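Local coordinates for coiled-coil and C2 domain-containing protein 1-like (Drosophila melanogaster, PDB 6EI6), which binds monophosphorylated phosphoinositides and regulates endosomal ESCRT sorting, probably by preventing inappropriate polymerisation of the ESCRT-III subunit shrub, at residues A[139-144]-A[196-201]; A[156-161]-A[169-174]. One frame throughout, in Å; residues are numbered along the deposited sequence.

Interaction 1: residues A[139-144]-A[196-201]; sequences DTYVRV and EIYSRG. With SO4 (sulfate ion), chain D.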
loop_
_atom_site.group_PDB
_atom_site.type_symbol
_atom_site.label_atom_id
_atom_site.label_comp_id
_atom_site.label_asym_id
_atom_site.label_seq_id
_atom_site.Cartn_x
_atom_site.Cartn_y
_atom_site.Cartn_z
ATOM N N ASP A 139 22.701 -0.148 20.285
ATOM C CA ASP A 139 22.977 0.533 19.029
ATOM C C ASP A 139 22.404 -0.339 17.930
ATOM O O ASP A 139 22.602 -1.560 17.942
ATOM C CB ASP A 139 24.476 0.759 18.797
ATOM C CG ASP A 139 25.110 1.644 19.848
ATOM O OD1 ASP A 139 24.401 2.500 20.419
ATOM O OD2 ASP A 139 26.332 1.493 20.102
ATOM N N THR A 140 21.686 0.277 16.991
ATOM C CA THR A 140 20.925 -0.494 16.021
ATOM C C THR A 140 21.116 0.074 14.628
ATOM O O THR A 140 21.441 1.248 14.442
ATOM C CB THR A 140 19.437 -0.527 16.374
ATOM O OG1 THR A 140 19.056 0.753 16.886
ATOM C CG2 THR A 140 19.172 -1.568 17.435
ATOM N N TYR A 141 20.929 -0.804 13.651
ATOM C CA TYR A 141 20.866 -0.446 12.244
ATOM C C TYR A 141 19.962 -1.474 11.570
ATOM O O TYR A 141 19.716 -2.555 12.113
ATOM C CB TYR A 141 22.270 -0.383 11.616
ATOM C CG TYR A 141 22.944 -1.723 11.490
ATOM C CD1 TYR A 141 23.677 -2.262 12.545
ATOM C CD2 TYR A 141 22.837 -2.461 10.323
ATOM C CE1 TYR A 141 24.283 -3.501 12.437
ATOM C CE2 TYR A 141 23.435 -3.700 10.210
ATOM C CZ TYR A 141 24.158 -4.216 11.274
ATOM O OH TYR A 141 24.747 -5.457 11.147
ATOM N N VAL A 142 19.443 -1.127 10.393
ATOM C CA VAL A 142 18.462 -1.953 9.694
ATOM C C VAL A 142 18.987 -2.259 8.298
ATOM O O VAL A 142 19.398 -1.348 7.576
ATOM C CB VAL A 142 17.084 -1.258 9.625
ATOM C CG1 VAL A 142 16.032 -2.196 9.062
ATOM C CG2 VAL A 142 16.670 -0.731 10.988
ATOM N N ARG A 143 18.991 -3.538 7.931
ATOM C CA ARG A 143 19.287 -3.968 6.574
ATOM C C ARG A 143 18.000 -4.110 5.776
ATOM O O ARG A 143 16.995 -4.616 6.285
ATOM C CB ARG A 143 20.003 -5.312 6.568
ATOM C CG ARG A 143 21.313 -5.341 7.302
ATOM C CD ARG A 143 22.088 -6.620 6.952
ATOM N NE ARG A 143 23.412 -6.630 7.562
ATOM C CZ ARG A 143 24.432 -5.867 7.166
ATOM N NH1 ARG A 143 24.294 -5.010 6.151
ATOM N NH2 ARG A 143 25.599 -5.958 7.797
ATOM N N VAL A 144 18.045 -3.691 4.514
ATOM C CA VAL A 144 16.895 -3.718 3.620
ATOM C C VAL A 144 17.246 -4.590 2.431
ATOM O O VAL A 144 18.307 -4.417 1.823
ATOM C CB VAL A 144 16.504 -2.308 3.151
ATOM C CG1 VAL A 144 15.326 -2.395 2.163
ATOM C CG2 VAL A 144 16.182 -1.403 4.354
ATOM N N GLU A 196 15.831 -6.281 8.331
ATOM C CA GLU A 196 16.502 -6.976 9.430
ATOM C C GLU A 196 17.065 -5.957 10.408
ATOM O O GLU A 196 17.840 -5.086 10.016
ATOM C CB GLU A 196 17.586 -7.905 8.899
ATOM C CG GLU A 196 16.987 -9.071 8.166
ATOM C CD GLU A 196 18.019 -9.919 7.466
ATOM O OE1 GLU A 196 19.205 -9.550 7.516
ATOM O OE2 GLU A 196 17.647 -10.954 6.863
ATOM N N ILE A 197 16.649 -6.043 11.668
ATOM C CA ILE A 197 17.050 -5.080 12.684
ATOM C C ILE A 197 18.202 -5.681 13.491
ATOM O O ILE A 197 18.077 -6.770 14.065
ATOM C CB ILE A 197 15.871 -4.691 13.584
ATOM C CG1 ILE A 197 14.786 -3.993 12.764
ATOM C CG2 ILE A 197 16.342 -3.749 14.668
ATOM C CD1 ILE A 197 13.714 -4.931 12.196
ATOM N N TYR A 198 19.339 -4.994 13.516
ATOM C CA TYR A 198 20.544 -5.537 14.127
ATOM C C TYR A 198 21.035 -4.628 15.240
ATOM O O TYR A 198 21.009 -3.396 15.103
ATOM C CB TYR A 198 21.659 -5.707 13.109
ATOM C CG TYR A 198 21.569 -6.944 12.249
ATOM C CD1 TYR A 198 22.128 -8.145 12.658
ATOM C CD2 TYR A 198 20.968 -6.903 11.005
ATOM C CE1 TYR A 198 22.063 -9.272 11.856
ATOM C CE2 TYR A 198 20.914 -8.027 10.204
ATOM C CZ TYR A 198 21.457 -9.201 10.636
ATOM O OH TYR A 198 21.387 -10.313 9.824
ATOM N N SER A 199 21.476 -5.240 16.346
ATOM C CA SER A 199 22.232 -4.518 17.368
ATOM C C SER A 199 23.716 -4.590 17.031
ATOM O O SER A 199 24.199 -5.618 16.531
ATOM C CB SER A 199 21.986 -5.092 18.765
ATOM O OG SER A 199 22.625 -6.350 18.903
ATOM N N ARG A 200 24.433 -3.490 17.286
ATOM C CA ARG A 200 25.845 -3.374 16.903
ATOM C C ARG A 200 26.708 -3.913 18.036
ATOM O O ARG A 200 26.939 -3.225 19.035
ATOM C CB ARG A 200 26.203 -1.928 16.579
ATOM C CG ARG A 200 27.412 -1.755 15.671
ATOM C CD ARG A 200 28.604 -1.173 16.437
ATOM N NE ARG A 200 28.325 0.123 17.077
ATOM C CZ ARG A 200 28.570 1.321 16.531
ATOM N NH1 ARG A 200 29.116 1.416 15.314
ATOM N NH2 ARG A 200 28.273 2.434 17.210
ATOM N N GLY A 201 27.174 -5.151 17.884
ATOM C CA GLY A 201 28.122 -5.699 18.842
ATOM C C GLY A 201 29.423 -4.914 18.811
ATOM O O GLY A 201 29.885 -4.480 17.754
HETATM S S SO4 D . 28.374 -5.016 4.923
HETATM O O1 SO4 D . 27.531 -3.952 5.480
HETATM O O2 SO4 D . 27.805 -5.478 3.650
HETATM O O3 SO4 D . 29.736 -4.506 4.699
HETATM O O4 SO4 D . 28.430 -6.132 5.871
#
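Tyr-141 and Tyr-198 form the centre of this contact. Tyr-198 CB sits over one face of the Tyr-141 ring, shifted toward the rim, and comes within 3.4 Å of Tyr-141 CZ. This is a CH-pi contact. Tyr-141 CG lies between its backbone N and carbonyl carbon (chi1 69°), which brings the ring over Tyr-198. The two ring planes are nearly parallel but barely overlap. Arg-143 lies next to them. Its CD approaches Tyr-198 CE2 at 3.7 Å, and Tyr-141 CE2 sits over the centre of one face of its guanidinium. Tyr-198 OH donates to Glu-196 OE1 at 3.3 Å, from above the carboxylate plane. An alanine in place of Tyr-198 would probably leave Arg-143 CD without its ring neighbour and Glu-196 OE1 without this donor. The strands are antiparallel neighbours in one sheet of the C2 beta-sandwich. Tyr-198 N bonds to Tyr-141 O at 2.8 Å. Val-142 and Ile-197 point to the other face, where Val-142 also meets Val-124 of the second sheet. At the loop end, Arg-200 N donates to Asp-139 O at 2.7 Å. The Asp-139 OD2 to Arg-200 NH2 salt bridge is long, 3.6 Å. Further out, Asp-163 N holds Asp-139 OD1, and Asp-207 OD2 pairs with Tyr-141 OH.

Interaction 2: residues A[156-161]-A[169-174]; sequences TKTNVI and YDERFK. With SO4 (sulfate ion), chain D.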
loop_
_atom_site.group_PDB
_atom_site.type_symbol
_atom_site.label_atom_id
_atom_site.label_comp_id
_atom_site.label_asym_id
_atom_site.label_seq_id
_atom_site.Cartn_x
_atom_site.Cartn_y
_atom_site.Cartn_z
ATOM N N THR A 156 20.881 -3.091 1.214
ATOM C CA THR A 156 21.517 -1.904 1.764
ATOM C C THR A 156 21.205 -1.865 3.252
ATOM O O THR A 156 20.590 -2.789 3.788
ATOM C CB THR A 156 21.059 -0.627 1.043
ATOM O OG1 THR A 156 21.474 0.516 1.803
ATOM C CG2 THR A 156 19.545 -0.584 0.910
ATOM N N LYS A 157 21.630 -0.791 3.927
ATOM C CA LYS A 157 21.421 -0.703 5.370
ATOM C C LYS A 157 21.430 0.750 5.829
ATOM O O LYS A 157 22.043 1.612 5.199
ATOM C CB LYS A 157 22.483 -1.495 6.150
ATOM C CG LYS A 157 23.849 -0.807 6.271
ATOM C CD LYS A 157 24.728 -1.496 7.304
ATOM C CE LYS A 157 26.055 -0.767 7.508
ATOM N NZ LYS A 157 27.134 -1.374 6.681
ATOM N N THR A 158 20.740 1.004 6.938
ATOM C CA THR A 158 20.723 2.325 7.539
ATOM C C THR A 158 22.012 2.566 8.314
ATOM O O THR A 158 22.810 1.652 8.568
ATOM C CB THR A 158 19.527 2.490 8.479
ATOM O OG1 THR A 158 19.860 2.009 9.794
ATOM C CG2 THR A 158 18.309 1.729 7.949
ATOM N N ASN A 159 22.202 3.822 8.717
ATOM C CA ASN A 159 23.304 4.169 9.601
ATOM C C ASN A 159 23.131 3.434 10.922
ATOM O O ASN A 159 22.203 2.639 11.089
ATOM C CB ASN A 159 23.360 5.682 9.851
ATOM C CG ASN A 159 23.962 6.458 8.689
ATOM O OD1 ASN A 159 24.491 5.885 7.725
ATOM N ND2 ASN A 159 23.879 7.779 8.778
ATOM N N VAL A 160 23.998 3.704 11.881
ATOM C CA VAL A 160 23.871 3.130 13.205
ATOM C C VAL A 160 23.451 4.279 14.111
ATOM O O VAL A 160 24.246 5.176 14.417
ATOM C CB VAL A 160 25.171 2.461 13.684
ATOM C CG1 VAL A 160 24.958 1.778 15.038
ATOM C CG2 VAL A 160 25.700 1.461 12.631
ATOM N N ILE A 161 22.183 4.293 14.509
ATOM C CA ILE A 161 21.807 5.148 15.625
ATOM C C ILE A 161 22.445 4.572 16.876
ATOM O O ILE A 161 22.651 3.351 16.989
ATOM C CB ILE A 161 20.277 5.267 15.765
ATOM C CG1 ILE A 161 19.657 3.911 16.111
ATOM C CG2 ILE A 161 19.676 5.857 14.512
ATOM C CD1 ILE A 161 19.622 3.571 17.610
ATOM N N TYR A 169 15.801 6.306 12.861
ATOM C CA TYR A 169 16.321 6.351 11.493
ATOM C C TYR A 169 15.397 7.185 10.619
ATOM O O TYR A 169 14.182 7.175 10.783
ATOM C CB TYR A 169 16.409 4.951 10.876
ATOM C CG TYR A 169 16.699 3.797 11.820
ATOM C CD1 TYR A 169 18.009 3.420 12.118
ATOM C CD2 TYR A 169 15.664 3.057 12.379
ATOM C CE1 TYR A 169 18.274 2.350 12.965
ATOM C CE2 TYR A 169 15.924 1.993 13.226
ATOM C CZ TYR A 169 17.227 1.644 13.515
ATOM O OH TYR A 169 17.465 0.581 14.358
ATOM N N ASP A 170 15.943 7.890 9.645
ATOM C CA ASP A 170 15.053 8.602 8.733
ATOM C C ASP A 170 15.693 8.580 7.367
ATOM O O ASP A 170 15.990 9.615 6.781
ATOM C CB ASP A 170 14.775 10.028 9.182
ATOM C CG ASP A 170 13.735 10.083 10.281
ATOM O OD1 ASP A 170 12.661 9.466 10.117
ATOM O OD2 ASP A 170 13.993 10.728 11.318
ATOM N N GLU A 171 15.902 7.374 6.865
ATOM C CA GLU A 171 16.689 7.174 5.665
ATOM C C GLU A 171 15.823 6.595 4.569
ATOM O O GLU A 171 15.036 5.672 4.811
ATOM C CB GLU A 171 17.884 6.255 5.927
ATOM C CG GLU A 171 19.111 7.001 6.415
ATOM C CD GLU A 171 20.170 6.066 6.948
ATOM O OE1 GLU A 171 20.870 5.433 6.112
ATOM O OE2 GLU A 171 20.285 5.955 8.198
ATOM N N ARG A 172 16.007 7.141 3.370
ATOM C CA ARG A 172 15.282 6.767 2.170
ATOM C C ARG A 172 16.242 6.101 1.198
ATOM O O ARG A 172 17.368 6.569 1.011
ATOM C CB ARG A 172 14.650 7.998 1.515
ATOM C CG ARG A 172 14.176 9.064 2.489
ATOM C CD ARG A 172 13.313 10.143 1.804
ATOM N NE ARG A 172 12.320 10.713 2.736
ATOM C CZ ARG A 172 10.986 10.685 2.579
ATOM N NH1 ARG A 172 10.427 10.139 1.499
ATOM N NH2 ARG A 172 10.201 11.221 3.511
ATOM N N PHE A 173 15.800 5.018 0.568
ATOM C CA PHE A 173 16.594 4.334 -0.442
ATOM C C PHE A 173 15.727 4.173 -1.676
ATOM O O PHE A 173 14.549 3.829 -1.561
ATOM C CB PHE A 173 17.095 2.950 0.042
ATOM C CG PHE A 173 17.678 2.957 1.447
ATOM C CD1 PHE A 173 16.852 2.990 2.567
ATOM C CD2 PHE A 173 19.044 2.928 1.647
ATOM C CE1 PHE A 173 17.376 3.010 3.850
ATOM C CE2 PHE A 173 19.573 2.941 2.931
ATOM C CZ PHE A 173 18.741 2.982 4.027
ATOM N N LYS A 174 16.288 4.449 -2.850
ATOM C CA LYS A 174 15.556 4.339 -4.105
ATOM C C LYS A 174 16.134 3.208 -4.941
ATOM O O LYS A 174 17.344 2.982 -4.947
ATOM C CB LYS A 174 15.597 5.646 -4.895
ATOM C CG LYS A 174 14.795 6.806 -4.273
ATOM C CD LYS A 174 14.761 8.013 -5.228
ATOM C CE LYS A 174 14.500 9.326 -4.500
ATOM N NZ LYS A 174 14.357 10.483 -5.441
HETATM S S SO4 D . 28.374 -5.016 4.923
HETATM O O1 SO4 D . 27.531 -3.952 5.480
HETATM O O2 SO4 D . 27.805 -5.478 3.650
HETATM O O3 SO4 D . 29.736 -4.506 4.699
HETATM O O4 SO4 D . 28.430 -6.132 5.871
#
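Glu-171 reaches across to the backbone of Asn-159. Its OE2 accepts from Asn-159 N at 2.9 Å through the syn lone pair, and the bond is nearly straight at 168°. The same carboxylate lies against Thr-158, with OE1 3.4 Å from Thr-158 CA. This is a side-chain-to-backbone link, and no backbone hydrogen bond joins the two segments.

The close packing lies on both sides of this bond. Thr-156 OG1 is anti to its backbone N (chi1 167°), and it comes to 3.3 Å from Phe-173 CE2. Thr-156 CG2 packs on Phe-173 CD2, while Lys-157 O lies at the edge of that ring. Thr-158 crosses Tyr-169 at about a right angle, its OG1 3.3 Å from Tyr-169 CD1. That hydroxyl donates to Asn-159 O at 2.8 Å and also bonds to Val-142 N. Ile-161 CG1 touches Tyr-169 CE1 at 3.8 Å.

The solvent side is looser. The Asn-159 side chain is exposed and only skirts the Glu-171 carboxylate. The Lys-157 side chain leaves the backbone away from segment 169-174, and its NZ bonds to sulfate O1 at 2.9 Å.

The contact joins the two sheets of the C2 sandwich at one edge. Strand 155-157 is outermost beside strand 140-145, and strand 171-176 is outermost beside strand 119-128. Tyr-169 OH bonds to Tyr-130 OH, and the Tyr-169 side chain touches Val-124 of one sheet and Val-142 of the other.

Interactions 1 and 2 lie in the C2 domain, with their centres about 10 Å apart. Strand 140-145, part of interaction 1, connects them: it pairs with strand 192-199 on one side and strand 155-157 on the other. Probable backbone hydrogen bonds make the join, Thr-158 N to Val-142 O and Val-144 N to Thr-156 O, both 2.8 Å. Interaction 1 is pairing within a sheet, whereas interaction 2 spans the sheets. The contacts also share one sulfate, probably from the crystallisation liquor. Arg-143 NH1 reaches the same sulfate O1 as Lys-157, weakly, at 3.5 Å. Whether this marks a phosphoinositide site is not established.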